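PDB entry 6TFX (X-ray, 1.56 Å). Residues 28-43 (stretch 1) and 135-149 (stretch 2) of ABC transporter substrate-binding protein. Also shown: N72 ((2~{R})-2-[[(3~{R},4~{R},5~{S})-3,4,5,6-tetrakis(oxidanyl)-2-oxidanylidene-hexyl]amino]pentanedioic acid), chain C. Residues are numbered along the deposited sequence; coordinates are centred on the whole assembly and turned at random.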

# COMPACT_ATOMS: atom_id res chain seq x y z
N ASP A 28 6.18 -5.42 5.09
CA ASP A 28 6.32 -4.63 6.34
C ASP A 28 4.94 -4.15 6.80
O ASP A 28 4.64 -4.22 7.99
CB ASP A 28 7.27 -3.44 6.13
CG ASP A 28 8.76 -3.76 6.08
OD1 ASP A 28 9.15 -4.93 6.38
OD2 ASP A 28 9.55 -2.83 5.78
N ARG A 29 4.06 -3.72 5.85
CA ARG A 29 2.72 -3.26 6.25
C ARG A 29 1.90 -4.42 6.86
O ARG A 29 1.06 -4.19 7.74
CB ARG A 29 1.94 -2.70 5.05
CG ARG A 29 2.52 -1.40 4.51
CD ARG A 29 1.64 -0.96 3.37
NE ARG A 29 2.11 0.23 2.65
CZ ARG A 29 1.76 1.48 2.94
NH1 ARG A 29 1.02 1.75 4.01
NH2 ARG A 29 2.16 2.48 2.16
N THR A 30 2.10 -5.65 6.33
CA THR A 30 1.37 -6.83 6.84
C THR A 30 1.78 -7.09 8.30
O THR A 30 0.92 -7.21 9.16
CB THR A 30 1.63 -8.06 5.97
OG1 THR A 30 1.22 -7.78 4.63
CG2 THR A 30 0.87 -9.30 6.49
N LEU A 31 3.09 -7.14 8.57
CA LEU A 31 3.57 -7.35 9.93
C LEU A 31 3.05 -6.26 10.86
O LEU A 31 2.55 -6.56 11.93
CB LEU A 31 5.11 -7.38 9.92
CG LEU A 31 5.68 -8.67 9.32
CD1 LEU A 31 7.20 -8.53 9.05
CD2 LEU A 31 5.46 -9.86 10.25
N VAL A 32 3.12 -4.98 10.43
CA VAL A 32 2.62 -3.85 11.22
C VAL A 32 1.14 -4.05 11.59
O VAL A 32 0.74 -3.77 12.72
CB VAL A 32 2.90 -2.55 10.43
CG1 VAL A 32 1.99 -1.41 10.83
CG2 VAL A 32 4.38 -2.17 10.59
N SER A 33 0.33 -4.58 10.63
CA SER A 33 -1.10 -4.80 10.89
C SER A 33 -1.37 -5.88 11.94
O SER A 33 -2.50 -5.98 12.43
CB SER A 33 -1.85 -5.13 9.60
OG SER A 33 -1.65 -6.48 9.22
N TYR A 34 -0.36 -6.70 12.26
CA TYR A 34 -0.55 -7.75 13.29
C TYR A 34 -0.07 -7.25 14.67
O TYR A 34 -0.50 -7.78 15.69
CB TYR A 34 0.29 -8.99 12.94
CG TYR A 34 -0.06 -9.69 11.63
CD1 TYR A 34 -1.15 -9.27 10.86
CD2 TYR A 34 0.77 -10.67 11.10
CE1 TYR A 34 -1.44 -9.86 9.63
CE2 TYR A 34 0.48 -11.28 9.88
CZ TYR A 34 -0.63 -10.89 9.15
OH TYR A 34 -0.86 -11.48 7.93
N ILE A 35 0.87 -6.30 14.68
CA ILE A 35 1.51 -5.80 15.90
C ILE A 35 0.82 -4.63 16.53
O ILE A 35 0.86 -4.49 17.75
CB ILE A 35 2.99 -5.42 15.56
CG1 ILE A 35 3.77 -6.63 14.98
CG2 ILE A 35 3.75 -4.76 16.74
CD1 ILE A 35 5.04 -6.21 14.15
N TYR A 36 0.31 -3.69 15.68
CA TYR A 36 -0.23 -2.44 16.18
C TYR A 36 -1.74 -2.32 15.99
O TYR A 36 -2.35 -3.02 15.16
CB TYR A 36 0.39 -1.29 15.40
CG TYR A 36 1.89 -1.19 15.52
CD1 TYR A 36 2.47 -0.49 16.58
CD2 TYR A 36 2.73 -1.75 14.57
CE1 TYR A 36 3.85 -0.37 16.70
CE2 TYR A 36 4.12 -1.64 14.67
CZ TYR A 36 4.67 -0.93 15.73
OH TYR A 36 6.03 -0.76 15.81
N GLY A 37 -2.28 -1.34 16.70
CA GLY A 37 -3.66 -0.88 16.56
C GLY A 37 -3.68 0.64 16.42
O GLY A 37 -2.63 1.29 16.38
N ALA A 38 -4.88 1.22 16.38
CA ALA A 38 -5.01 2.66 16.21
C ALA A 38 -6.18 3.17 17.07
O ALA A 38 -6.80 2.39 17.81
CB ALA A 38 -5.23 2.96 14.73
N LEU A 39 -6.53 4.47 16.95
CA LEU A 39 -7.71 4.97 17.66
C LEU A 39 -8.97 4.22 17.19
O LEU A 39 -9.82 3.84 18.00
CB LEU A 39 -7.89 6.46 17.38
CG LEU A 39 -6.93 7.38 18.16
CD1 LEU A 39 -6.98 8.81 17.60
CD2 LEU A 39 -7.28 7.40 19.65
N VAL A 40 -9.08 4.02 15.87
CA VAL A 40 -10.23 3.31 15.25
C VAL A 40 -9.67 2.30 14.27
O VAL A 40 -8.48 2.32 13.97
CB VAL A 40 -11.21 4.32 14.57
CG1 VAL A 40 -11.79 5.29 15.59
CG2 VAL A 40 -10.52 5.11 13.45
N ARG A 41 -10.52 1.41 13.72
CA ARG A 41 -9.93 0.47 12.79
C ARG A 41 -10.93 0.10 11.73
O ARG A 41 -12.13 0.20 11.96
CB ARG A 41 -9.52 -0.82 13.54
CG ARG A 41 -10.73 -1.62 14.11
CD ARG A 41 -10.25 -2.98 14.53
NE ARG A 41 -11.32 -3.84 15.03
CZ ARG A 41 -11.11 -5.08 15.45
NH1 ARG A 41 -9.89 -5.60 15.40
NH2 ARG A 41 -12.12 -5.81 15.91
N PHE A 42 -10.43 -0.38 10.61
CA PHE A 42 -11.30 -0.98 9.60
C PHE A 42 -11.85 -2.27 10.26
O PHE A 42 -11.16 -2.90 11.07
CB PHE A 42 -10.45 -1.42 8.41
CG PHE A 42 -10.09 -0.25 7.54
CD1 PHE A 42 -9.00 0.56 7.84
CD2 PHE A 42 -10.81 0.01 6.38
CE1 PHE A 42 -8.69 1.67 7.04
CE2 PHE A 42 -10.49 1.11 5.57
CZ PHE A 42 -9.45 1.94 5.92
N ALA A 43 -13.07 -2.68 9.92
CA ALA A 43 -13.56 -3.94 10.45
C ALA A 43 -12.65 -5.04 9.91
O ALA A 43 -12.30 -5.02 8.72
CB ALA A 43 -14.98 -4.20 9.94
OAB N72 C . 2.17 -7.84 -10.45
CAF N72 C . 2.15 -6.56 -9.79
CAG N72 C . 2.82 -6.48 -8.38
OAC N72 C . 3.06 -7.73 -7.81
CAH N72 C . 2.20 -5.37 -7.53
OAM N72 C . 1.00 -4.78 -7.87
CAI N72 C . 1.88 -5.24 -6.06
OAD N72 C . 1.55 -6.50 -5.51
CAJ N72 C . 2.88 -4.39 -5.32
OAE N72 C . 3.52 -3.53 -5.98
CAK N72 C . 3.14 -4.61 -3.81
N N72 C . 2.65 -3.50 -3.02
CA N72 C . 3.51 -2.66 -2.29
C N72 C . 4.99 -2.73 -2.55
O N72 C . 5.78 -2.08 -3.35
CB N72 C . 2.91 -1.25 -2.21
CG N72 C . 3.83 -0.05 -1.96
CD N72 C . 3.14 1.11 -1.24
OE1 N72 C . 2.18 0.92 -0.43
OE2 N72 C . 3.55 2.27 -1.46
OXT N72 C . 5.36 -3.58 -1.73
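Stretch 2 (135-149) LLALLSNFSGGFIIP

Stretch 1 leaves its helix at Tyr36, runs on extended through Ala38, breaks with helical phi/psi at Leu39 (-61/-43), and is extended again at Val40 and Arg41. Stretch 2 leaves its own helix at Leu139 and loops against stretch 1 without one direction: its nearest CA partners pass from Leu39 (for Leu139) and Arg41 (for Ser140) to Arg29 (for Ser143) and back to Ala38, whose CA lies 4.5 Å from Phe146 CA. In all, 950 Å² is buried.

At the helical end, Arg29, with chi1 m and chi2 and chi3 both t, reaches across, and Arg29 NH1 donates to Ser143 OG (3.0 Å, 154°) while lying over one face of the Phe142 ring, 3.3 Å from Phe142 CZ. The same guanidinium makes weak bonds to the ligand carboxylate: NE and NH2 of Arg29 lie 3.2 and 3.0 Å from N72 OE1. Val32 CG1 sits 3.7 Å from the Phe146 ring centroid, 24° off the normal, a CH-pi contact. Tyr36 CB packs 3.4 Å from Phe146 CD1.

The backbones then meet: Ile147 N donates to Gly37 O (3.0 Å, 169°). Water 5 links Leu39 N to Leu139 O and Gly145 O, tying stretch 1 to two points of the loop; Leu139 O also accepts a weak bond from Val40 N (3.5 Å). Finally Asn141, its CB directed toward stretch 1, accepts Phe42 N at Asn141 OD1 (2.9 Å, 159°).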

# COMPACT_ATOMS: atom_id res chain seq x y z
N LEU A 135 -11.51 11.79 7.92
CA LEU A 135 -10.65 11.77 9.11
C LEU A 135 -10.52 10.38 9.73
O LEU A 135 -9.42 10.00 10.15
CB LEU A 135 -11.17 12.77 10.17
CG LEU A 135 -10.32 12.87 11.45
CD1 LEU A 135 -8.89 13.40 11.17
CD2 LEU A 135 -11.01 13.67 12.50
N LEU A 136 -11.63 9.63 9.83
CA LEU A 136 -11.54 8.32 10.47
C LEU A 136 -10.58 7.38 9.75
O LEU A 136 -9.82 6.69 10.42
CB LEU A 136 -12.92 7.66 10.64
CG LEU A 136 -13.87 8.38 11.60
CD1 LEU A 136 -15.23 7.68 11.60
CD2 LEU A 136 -13.30 8.48 13.02
N ALA A 137 -10.51 7.43 8.40
CA ALA A 137 -9.53 6.60 7.66
C ALA A 137 -8.10 7.02 8.10
O ALA A 137 -7.26 6.16 8.33
CB ALA A 137 -9.69 6.81 6.16
N LEU A 138 -7.85 8.34 8.23
CA LEU A 138 -6.52 8.82 8.64
C LEU A 138 -6.13 8.33 10.04
O LEU A 138 -4.93 8.21 10.37
CB LEU A 138 -6.48 10.35 8.65
CG LEU A 138 -6.59 11.03 7.28
CD1 LEU A 138 -6.61 12.55 7.47
CD2 LEU A 138 -5.38 10.64 6.39
N LEU A 139 -7.14 8.08 10.89
CA LEU A 139 -6.88 7.66 12.28
C LEU A 139 -6.99 6.16 12.47
O LEU A 139 -7.01 5.69 13.61
CB LEU A 139 -7.85 8.41 13.24
CG LEU A 139 -7.78 9.95 13.17
CD1 LEU A 139 -8.82 10.54 14.10
CD2 LEU A 139 -6.36 10.47 13.50
N SER A 140 -7.11 5.41 11.35
CA SER A 140 -7.32 3.98 11.40
C SER A 140 -6.03 3.19 11.36
O SER A 140 -4.94 3.76 11.31
CB SER A 140 -8.26 3.53 10.28
OG SER A 140 -7.54 3.65 9.06
N ASN A 141 -6.18 1.86 11.30
CA ASN A 141 -5.06 0.93 11.34
C ASN A 141 -4.44 0.77 9.96
O ASN A 141 -4.48 -0.30 9.34
CB ASN A 141 -5.46 -0.40 12.00
CG ASN A 141 -6.58 -1.12 11.29
OD1 ASN A 141 -7.52 -0.51 10.78
ND2 ASN A 141 -6.51 -2.43 11.31
N PHE A 142 -3.82 1.86 9.49
CA PHE A 142 -3.11 1.85 8.21
C PHE A 142 -2.22 3.06 8.17
O PHE A 142 -2.58 4.11 8.72
CB PHE A 142 -4.05 1.86 6.98
CG PHE A 142 -3.35 1.58 5.65
CD1 PHE A 142 -2.73 0.36 5.42
CD2 PHE A 142 -3.34 2.53 4.63
CE1 PHE A 142 -2.10 0.09 4.19
CE2 PHE A 142 -2.72 2.26 3.41
CZ PHE A 142 -2.10 1.04 3.20
N SER A 143 -1.06 2.90 7.55
CA SER A 143 -0.11 4.00 7.36
C SER A 143 0.14 4.79 8.68
O SER A 143 0.48 4.18 9.69
CB SER A 143 -0.52 4.89 6.18
OG SER A 143 -0.47 4.13 4.97
N GLY A 144 -0.10 6.10 8.70
CA GLY A 144 0.22 6.92 9.86
C GLY A 144 -0.73 6.87 11.03
O GLY A 144 -0.54 7.61 12.00
N GLY A 145 -1.78 6.06 10.94
CA GLY A 145 -2.78 6.01 12.02
C GLY A 145 -2.39 5.16 13.22
O GLY A 145 -2.92 5.34 14.33
N PHE A 146 -1.47 4.21 13.02
CA PHE A 146 -1.09 3.30 14.11
C PHE A 146 -0.46 4.04 15.27
O PHE A 146 0.33 4.96 15.04
CB PHE A 146 -0.08 2.28 13.60
CG PHE A 146 -0.66 1.30 12.61
CD1 PHE A 146 -1.46 0.24 13.04
CD2 PHE A 146 -0.31 1.35 11.26
CE1 PHE A 146 -1.93 -0.73 12.14
CE2 PHE A 146 -0.79 0.39 10.35
CZ PHE A 146 -1.60 -0.64 10.80
N ILE A 147 -0.79 3.62 16.50
CA ILE A 147 -0.27 4.25 17.71
C ILE A 147 0.93 3.47 18.24
O ILE A 147 0.88 2.25 18.37
CB ILE A 147 -1.37 4.42 18.77
CG1 ILE A 147 -2.62 5.13 18.20
CG2 ILE A 147 -0.85 5.12 20.05
CD1 ILE A 147 -2.38 6.55 17.58
N ILE A 148 2.00 4.20 18.56
CA ILE A 148 3.21 3.61 19.14
C ILE A 148 3.49 4.19 20.55
O ILE A 148 2.96 5.27 20.87
CB ILE A 148 4.45 3.72 18.21
CG1 ILE A 148 5.01 5.17 18.17
CG2 ILE A 148 4.12 3.19 16.81
CD1 ILE A 148 6.28 5.33 17.32
N PRO A 149 4.33 3.52 21.38
CA PRO A 149 4.55 4.01 22.74
C PRO A 149 5.63 5.08 22.78
O PRO A 149 6.73 4.87 22.28
CB PRO A 149 4.95 2.76 23.54
CG PRO A 149 5.04 1.64 22.55
CD PRO A 149 5.00 2.22 21.17
O HOH W 1 0.38 0.52 6.72
O HOH W 2 0.50 5.23 2.55
O HOH W 3 -4.09 -3.61 12.76
O HOH W 4 -0.47 -0.21 18.62
O HOH W 5 -5.18 6.49 15.48
O HOH W 6 -8.75 -4.29 10.90